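Local coordinates for anophensin (Anopheles stephensi, PDB 6XMB), which inhibits activation of the host kallikrein-kinin system by blocking reciprocal activation of factor XII and prekallikrein, and weakly inhibits the alternative complement pathway, at residues Q9-M12 against K13-A17; K25-Y28 against L29-K33. All blocks are in the same frame, centred on the assembly; numbering follows the deposited sequence.

Contact 1 of 2, residues Q9-M12 against K13-A17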
ATOM      1  N   GLN A   9      20.863   6.051  19.161  1.00 52.03           N
ATOM      2  CA  GLN A   9      20.978   4.982  18.174  1.00 52.15           C
ATOM      3  C   GLN A   9      19.870   3.946  18.313  1.00 47.10           C
ATOM      4  O   GLN A   9      19.412   3.412  17.302  1.00 45.91           O
ATOM      5  CB  GLN A   9      22.341   4.314  18.282  1.00 53.25           C
ATOM      6  CG  GLN A   9      23.351   4.903  17.342  1.00 59.02           C
ATOM      7  CD  GLN A   9      24.771   4.676  17.799  1.00 64.38           C
ATOM      8  OE1 GLN A   9      25.014   3.983  18.797  1.00 63.81           O
ATOM      9  NE2 GLN A   9      25.725   5.271  17.077  1.00 68.46           N
ATOM     10  N   GLN A  10      19.427   3.652  19.541  1.00 52.79           N
ATOM     11  CA  GLN A  10      18.331   2.708  19.730  1.00 51.09           C
ATOM     12  C   GLN A  10      17.013   3.282  19.246  1.00 48.96           C
ATOM     13  O   GLN A  10      16.172   2.546  18.714  1.00 47.02           O
ATOM     14  CB  GLN A  10      18.203   2.313  21.198  1.00 48.88           C
ATOM     15  CG  GLN A  10      19.262   1.344  21.658  1.00 54.21           C
ATOM     16  CD  GLN A  10      19.741   1.627  23.063  1.00 59.03           C
ATOM     17  OE1 GLN A  10      19.283   2.579  23.705  1.00 57.78           O
ATOM     18  NE2 GLN A  10      20.680   0.807  23.553  1.00 62.83           N
ATOM     19  N   LEU A  11      16.802   4.580  19.442  1.00 47.09           N
ATOM     20  CA  LEU A  11      15.609   5.218  18.905  1.00 44.79           C
ATOM     21  C   LEU A  11      15.606   5.172  17.386  1.00 47.99           C
ATOM     22  O   LEU A  11      14.577   4.860  16.771  1.00 43.20           O
ATOM     23  CB  LEU A  11      15.533   6.652  19.396  1.00 47.27           C
ATOM     24  CG  LEU A  11      14.229   7.389  19.144  1.00 47.70           C
ATOM     25  CD1 LEU A  11      13.039   6.649  19.738  1.00 39.48           C
ATOM     26  CD2 LEU A  11      14.356   8.778  19.725  1.00 47.40           C
ATOM     27  N   MET A  12      16.756   5.469  16.766  1.00 44.96           N
ATOM     28  CA  MET A  12      16.827   5.527  15.314  1.00 45.05           C
ATOM     29  C   MET A  12      16.749   4.141  14.701  1.00 41.62           C
ATOM     30  O   MET A  12      16.389   4.005  13.533  1.00 40.61           O
ATOM     31  CB  MET A  12      18.126   6.186  14.863  1.00 49.29           C
ATOM     32  CG  MET A  12      18.366   7.617  15.304  1.00 54.07           C
ATOM     33  SD  MET A  12      19.767   8.287  14.345  1.00 66.65           S
ATOM     34  CE  MET A  12      19.320   7.542  12.727  1.00 54.02           C
ATOM     35  N   LYS A  13      17.151   3.128  15.460  1.00 47.98           N
ATOM     36  CA  LYS A  13      17.021   1.751  15.031  1.00 43.80           C
ATOM     37  C   LYS A  13      15.559   1.380  14.844  1.00 43.20           C
ATOM     38  O   LYS A  13      15.189   0.769  13.829  1.00 39.92           O
ATOM     39  CB  LYS A  13      17.697   0.851  16.061  1.00 46.19           C
ATOM     40  CG  LYS A  13      17.864  -0.601  15.672  1.00 47.36           C
ATOM     41  CD  LYS A  13      17.050  -1.481  16.602  1.00 45.25           C
ATOM     42  CE  LYS A  13      17.666  -2.870  16.696  1.00 50.79           C
ATOM     43  NZ  LYS A  13      18.995  -2.824  17.361  1.00 55.11           N
ATOM     44  N   VAL A  14      14.700   1.781  15.789  1.00 44.06           N
ATOM     45  CA  VAL A  14      13.269   1.522  15.639  1.00 39.06           C
ATOM     46  C   VAL A  14      12.713   2.282  14.444  1.00 39.44           C
ATOM     47  O   VAL A  14      11.855   1.778  13.711  1.00 36.99           O
ATOM     48  CB  VAL A  14      12.506   1.884  16.930  1.00 40.55           C
ATOM     49  CG1 VAL A  14      11.024   1.796  16.698  1.00 37.41           C
ATOM     50  CG2 VAL A  14      12.921   0.961  18.061  1.00 40.57           C
ATOM     51  N   PHE A  15      13.189   3.501  14.210  1.00 38.81           N
ATOM     52  CA  PHE A  15      12.643   4.220  13.067  1.00 41.11           C
ATOM     53  C   PHE A  15      13.193   3.711  11.743  1.00 41.12           C
ATOM     54  O   PHE A  15      12.497   3.802  10.731  1.00 40.98           O
ATOM     55  CB  PHE A  15      12.863   5.713  13.226  1.00 42.77           C
ATOM     56  CG  PHE A  15      11.909   6.303  14.194  1.00 44.82           C
ATOM     57  CD1 PHE A  15      10.616   6.595  13.804  1.00 41.77           C
ATOM     58  CD2 PHE A  15      12.267   6.478  15.518  1.00 43.22           C
ATOM     59  CE1 PHE A  15       9.719   7.096  14.711  1.00 41.39           C
ATOM     60  CE2 PHE A  15      11.363   6.985  16.411  1.00 44.80           C
ATOM     61  CZ  PHE A  15      10.091   7.295  16.003  1.00 42.11           C
ATOM     62  N   ARG A  16      14.406   3.155  11.728  1.00 39.56           N
ATOM     63  CA  ARG A  16      14.904   2.506  10.511  1.00 40.52           C
ATOM     64  C   ARG A  16      13.958   1.379  10.079  1.00 35.16           C
ATOM     65  O   ARG A  16      13.550   1.303   8.914  1.00 35.84           O
ATOM     66  CB  ARG A  16      16.327   1.985  10.755  1.00 39.55           C
ATOM     67  CG  ARG A  16      17.004   1.309   9.554  1.00 43.70           C
ATOM     68  CD  ARG A  16      18.551   1.426   9.661  1.00 48.70           C
ATOM     69  NE  ARG A  16      19.050   0.845  10.904  1.00 49.14           N
ATOM     70  CZ  ARG A  16      19.689   1.511  11.866  1.00 51.88           C
ATOM     71  NH1 ARG A  16      19.963   2.803  11.750  1.00 52.36           N
ATOM     72  NH2 ARG A  16      20.072   0.872  12.958  1.00 53.48           N
ATOM     73  N   ALA A  17      13.561   0.529  11.024  1.00 41.59           N
ATOM     74  CA  ALA A  17      12.700  -0.606  10.716  1.00 37.74           C
ATOM     75  C   ALA A  17      11.321  -0.164  10.240  1.00 37.11           C
ATOM     76  O   ALA A  17      10.653  -0.890   9.494  1.00 39.34           O
ATOM     77  CB  ALA A  17      12.566  -1.497  11.949  1.00 34.05           C
TER
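Leu-11 and Phe-15, one helical turn apart, run alongside each other from neighbouring turns, the leucine branch meeting the rim of the aromatic ring. CD1 of Leu-11 comes within 3.7 Å of Phe-15 CE2, while Leu-11 CG sits in the plane of the ring, at its edge. Phe-15 sets CG beside its own backbone N, chi1 -77°, which swings the ring back toward the preceding turn, bringing Phe-15 CD2 to 3.1 Å from Leu-11 O, an oxygen that lies at the ring edge, near its plane. That same carbonyl accepts the Phe-15 N-H at 3.2 Å from N to O. These residues belong to the N-terminal part of helix 6-49, whose i to i+4 ladder also includes Lys-13 N to Gln-9 O at 2.9 Å and Arg-16 N to Met-12 O at 2.8 Å; the Val-14 N to Gln-10 O bond is weak. On another side of the helix Arg-16 bends at chi3 (57°), folding its guanidinium back so that one face looks onto Met-12 O, 4.2 Å above the plane and displaced toward the rim. Tyr-45 of the second subunit packs on Leu-11 and Met-12, and Met-65 of that subunit packs on Val-14.

Contact 2 of 2, residues K25-Y28 against L29-K33; sequences KAFY and LHRAK
Midway along helix 6-49, the long first helix of this all-helical protein, successive turns join through an i to i+4 pair between Phe-27 and Arg-31. The aliphatic part of Arg-31 lies over one face of the Phe-27 ring in a CH-pi contact, with Arg-31 CG 4.0 Å from the ring centroid and 14° off its normal; Arg-31 CD reaches 3.7 Å from Phe-27 CZ. Bends at chi2 and chi3 of Arg-31 carry CG and CD over the ring and leave the guanidinium plane 30° from it. In the backbone, Arg-31 N donates to Phe-27 O at 3.0 Å, nearly straight at 172°. His-30 approaches the same ring obliquely, its CD2 4.1 Å from Phe-27 CE1. On a different side of the helix, Tyr-28 CZ rests 4.1 Å from Ala-32 CB, and Tyr-28 CE2 meets Leu-29 CD2 at 4.2 Å. Tyr-28 OH is hydrogen-bonded to Glu-73, and its ring meets Tyr-77 of helix 59-80 edge-to-face. Helix 92-116 supplies Glu-99, which forms a salt bridge with Arg-31 NE, and Met-92 and Leu-95, which pack on Phe-27.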
ATOM      1  N   LYS A  25       6.167  -2.154   1.848  1.00 38.64           N
ATOM      2  CA  LYS A  25       4.839  -1.886   1.305  1.00 38.96           C
ATOM      3  C   LYS A  25       4.937  -1.338  -0.115  1.00 41.58           C
ATOM      4  O   LYS A  25       4.113  -1.679  -0.968  1.00 41.74           O
ATOM      5  CB  LYS A  25       4.081  -0.930   2.234  1.00 36.36           C
ATOM      6  CG  LYS A  25       3.677  -1.581   3.563  1.00 37.05           C
ATOM      7  CD  LYS A  25       3.182  -0.563   4.643  1.00 40.64           C
ATOM      8  CE  LYS A  25       2.770  -1.291   5.940  1.00 43.22           C
ATOM      9  NZ  LYS A  25       2.343  -0.399   7.104  1.00 43.83           N
ATOM     10  N   ALA A  26       5.961  -0.518  -0.400  1.00 33.65           N
ATOM     11  CA  ALA A  26       6.135   0.005  -1.752  1.00 34.01           C
ATOM     12  C   ALA A  26       6.559  -1.096  -2.716  1.00 36.88           C
ATOM     13  O   ALA A  26       6.226  -1.039  -3.911  1.00 35.21           O
ATOM     14  CB  ALA A  26       7.164   1.130  -1.773  1.00 34.57           C
ATOM     15  N   PHE A  27       7.294  -2.093  -2.212  1.00 38.11           N
ATOM     16  CA  PHE A  27       7.618  -3.270  -3.010  1.00 37.23           C
ATOM     17  C   PHE A  27       6.355  -4.061  -3.354  1.00 35.83           C
ATOM     18  O   PHE A  27       6.211  -4.530  -4.488  1.00 34.30           O
ATOM     19  CB  PHE A  27       8.606  -4.142  -2.248  1.00 36.37           C
ATOM     20  CG  PHE A  27       9.078  -5.322  -3.005  1.00 37.62           C
ATOM     21  CD1 PHE A  27       9.869  -5.173  -4.132  1.00 42.63           C
ATOM     22  CD2 PHE A  27       8.772  -6.599  -2.580  1.00 40.60           C
ATOM     23  CE1 PHE A  27      10.327  -6.271  -4.837  1.00 40.93           C
ATOM     24  CE2 PHE A  27       9.241  -7.712  -3.295  1.00 41.13           C
ATOM     25  CZ  PHE A  27      10.020  -7.532  -4.410  1.00 40.20           C
ATOM     26  N   TYR A  28       5.443  -4.221  -2.380  1.00 41.64           N
ATOM     27  CA  TYR A  28       4.150  -4.851  -2.640  1.00 39.57           C
ATOM     28  C   TYR A  28       3.450  -4.170  -3.811  1.00 39.26           C
ATOM     29  O   TYR A  28       2.965  -4.826  -4.729  1.00 39.53           O
ATOM     30  CB  TYR A  28       3.234  -4.811  -1.391  1.00 40.87           C
ATOM     31  CG  TYR A  28       1.797  -5.078  -1.822  1.00 39.58           C
ATOM     32  CD1 TYR A  28       1.331  -6.373  -1.948  1.00 39.43           C
ATOM     33  CD2 TYR A  28       0.964  -4.043  -2.232  1.00 38.59           C
ATOM     34  CE1 TYR A  28       0.072  -6.631  -2.426  1.00 37.62           C
ATOM     35  CE2 TYR A  28      -0.273  -4.283  -2.719  1.00 38.81           C
ATOM     36  CZ  TYR A  28      -0.725  -5.586  -2.802  1.00 38.78           C
ATOM     37  OH  TYR A  28      -1.973  -5.843  -3.296  1.00 37.17           O
ATOM     38  N   LEU A  29       3.367  -2.838  -3.778  1.00 36.29           N
ATOM     39  CA  LEU A  29       2.650  -2.115  -4.825  1.00 37.33           C
ATOM     40  C   LEU A  29       3.275  -2.357  -6.175  1.00 38.45           C
ATOM     41  O   LEU A  29       2.570  -2.496  -7.181  1.00 37.24           O
ATOM     42  CB  LEU A  29       2.656  -0.624  -4.539  1.00 38.38           C
ATOM     43  CG  LEU A  29       1.540  -0.116  -3.660  1.00 42.77           C
ATOM     44  CD1 LEU A  29       1.707   1.389  -3.437  1.00 43.94           C
ATOM     45  CD2 LEU A  29       0.231  -0.441  -4.336  1.00 41.15           C
ATOM     46  N   HIS A  30       4.611  -2.341  -6.213  1.00 38.21           N
ATOM     47  CA  HIS A  30       5.343  -2.550  -7.446  1.00 39.15           C
ATOM     48  C   HIS A  30       5.042  -3.929  -8.021  1.00 37.87           C
ATOM     49  O   HIS A  30       4.741  -4.059  -9.206  1.00 40.13           O
ATOM     50  CB  HIS A  30       6.845  -2.343  -7.172  1.00 41.68           C
ATOM     51  CG  HIS A  30       7.758  -3.097  -8.095  1.00 46.29           C
ATOM     52  ND1 HIS A  30       8.058  -2.665  -9.372  1.00 53.50           N
ATOM     53  CD2 HIS A  30       8.459  -4.246  -7.915  1.00 45.10           C
ATOM     54  CE1 HIS A  30       8.900  -3.515  -9.941  1.00 54.54           C
ATOM     55  NE2 HIS A  30       9.158  -4.484  -9.078  1.00 51.75           N
ATOM     56  N   ARG A  31       5.104  -4.971  -7.190  1.00 37.65           N
ATOM     57  CA  ARG A  31       4.758  -6.314  -7.663  1.00 37.43           C
ATOM     58  C   ARG A  31       3.328  -6.377  -8.175  1.00 36.22           C
ATOM     59  O   ARG A  31       3.052  -7.046  -9.175  1.00 36.08           O
ATOM     60  CB  ARG A  31       4.928  -7.336  -6.535  1.00 36.80           C
ATOM     61  CG  ARG A  31       6.328  -7.372  -5.942  1.00 38.74           C
ATOM     62  CD  ARG A  31       7.345  -7.830  -7.001  1.00 40.50           C
ATOM     63  NE  ARG A  31       7.135  -9.202  -7.436  1.00 39.00           N
ATOM     64  CZ  ARG A  31       7.977  -9.860  -8.242  1.00 44.79           C
ATOM     65  NH1 ARG A  31       9.091  -9.272  -8.682  1.00 41.89           N
ATOM     66  NH2 ARG A  31       7.708 -11.105  -8.601  1.00 41.64           N
ATOM     67  N   ALA A  32       2.395  -5.709  -7.484  1.00 35.36           N
ATOM     68  CA  ALA A  32       0.996  -5.764  -7.904  1.00 33.99           C
ATOM     69  C   ALA A  32       0.806  -5.069  -9.239  1.00 36.48           C
ATOM     70  O   ALA A  32       0.086  -5.573 -10.105  1.00 34.73           O
ATOM     71  CB  ALA A  32       0.089  -5.132  -6.833  1.00 33.72           C
ATOM     72  N   LYS A  33       1.478  -3.930  -9.441  1.00 33.70           N
ATOM     73  CA  LYS A  33       1.356  -3.213 -10.708  1.00 38.57           C
ATOM     74  C   LYS A  33       1.929  -4.024 -11.858  1.00 39.96           C
ATOM     75  O   LYS A  33       1.324  -4.112 -12.931  1.00 41.26           O
ATOM     76  CB  LYS A  33       2.050  -1.855 -10.637  1.00 42.18           C
ATOM     77  CG  LYS A  33       2.039  -1.148 -11.984  1.00 46.57           C
ATOM     78  CD  LYS A  33       3.004   0.042 -12.057  1.00 51.45           C
ATOM     79  CE  LYS A  33       2.548   1.171 -11.144  1.00 52.33           C
ATOM     80  NZ  LYS A  33       2.477   2.532 -11.799  1.00 59.47           N
TER

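Contacts 1 and 2 follow one another along helix 6-49, their centres 24 Å apart and their nearest atoms about 9 Å apart, so they do not touch. Their surroundings differ. The centre of contact 2 lies about 6 Å from the centre of the chain, against the other two helices of its own subunit, whereas contact 1 is centred about 29 Å from it, on the part of the helix that projects beyond them. Both reach the second subunit: at contact 1 through packing, at contact 2 also through salt bridges from Lys-25 to Glu-73 of the second subunit and from Lys-33 to its Asp-19. One continuous helix thus serves both the fold of its own chain and the interface with the second subunit.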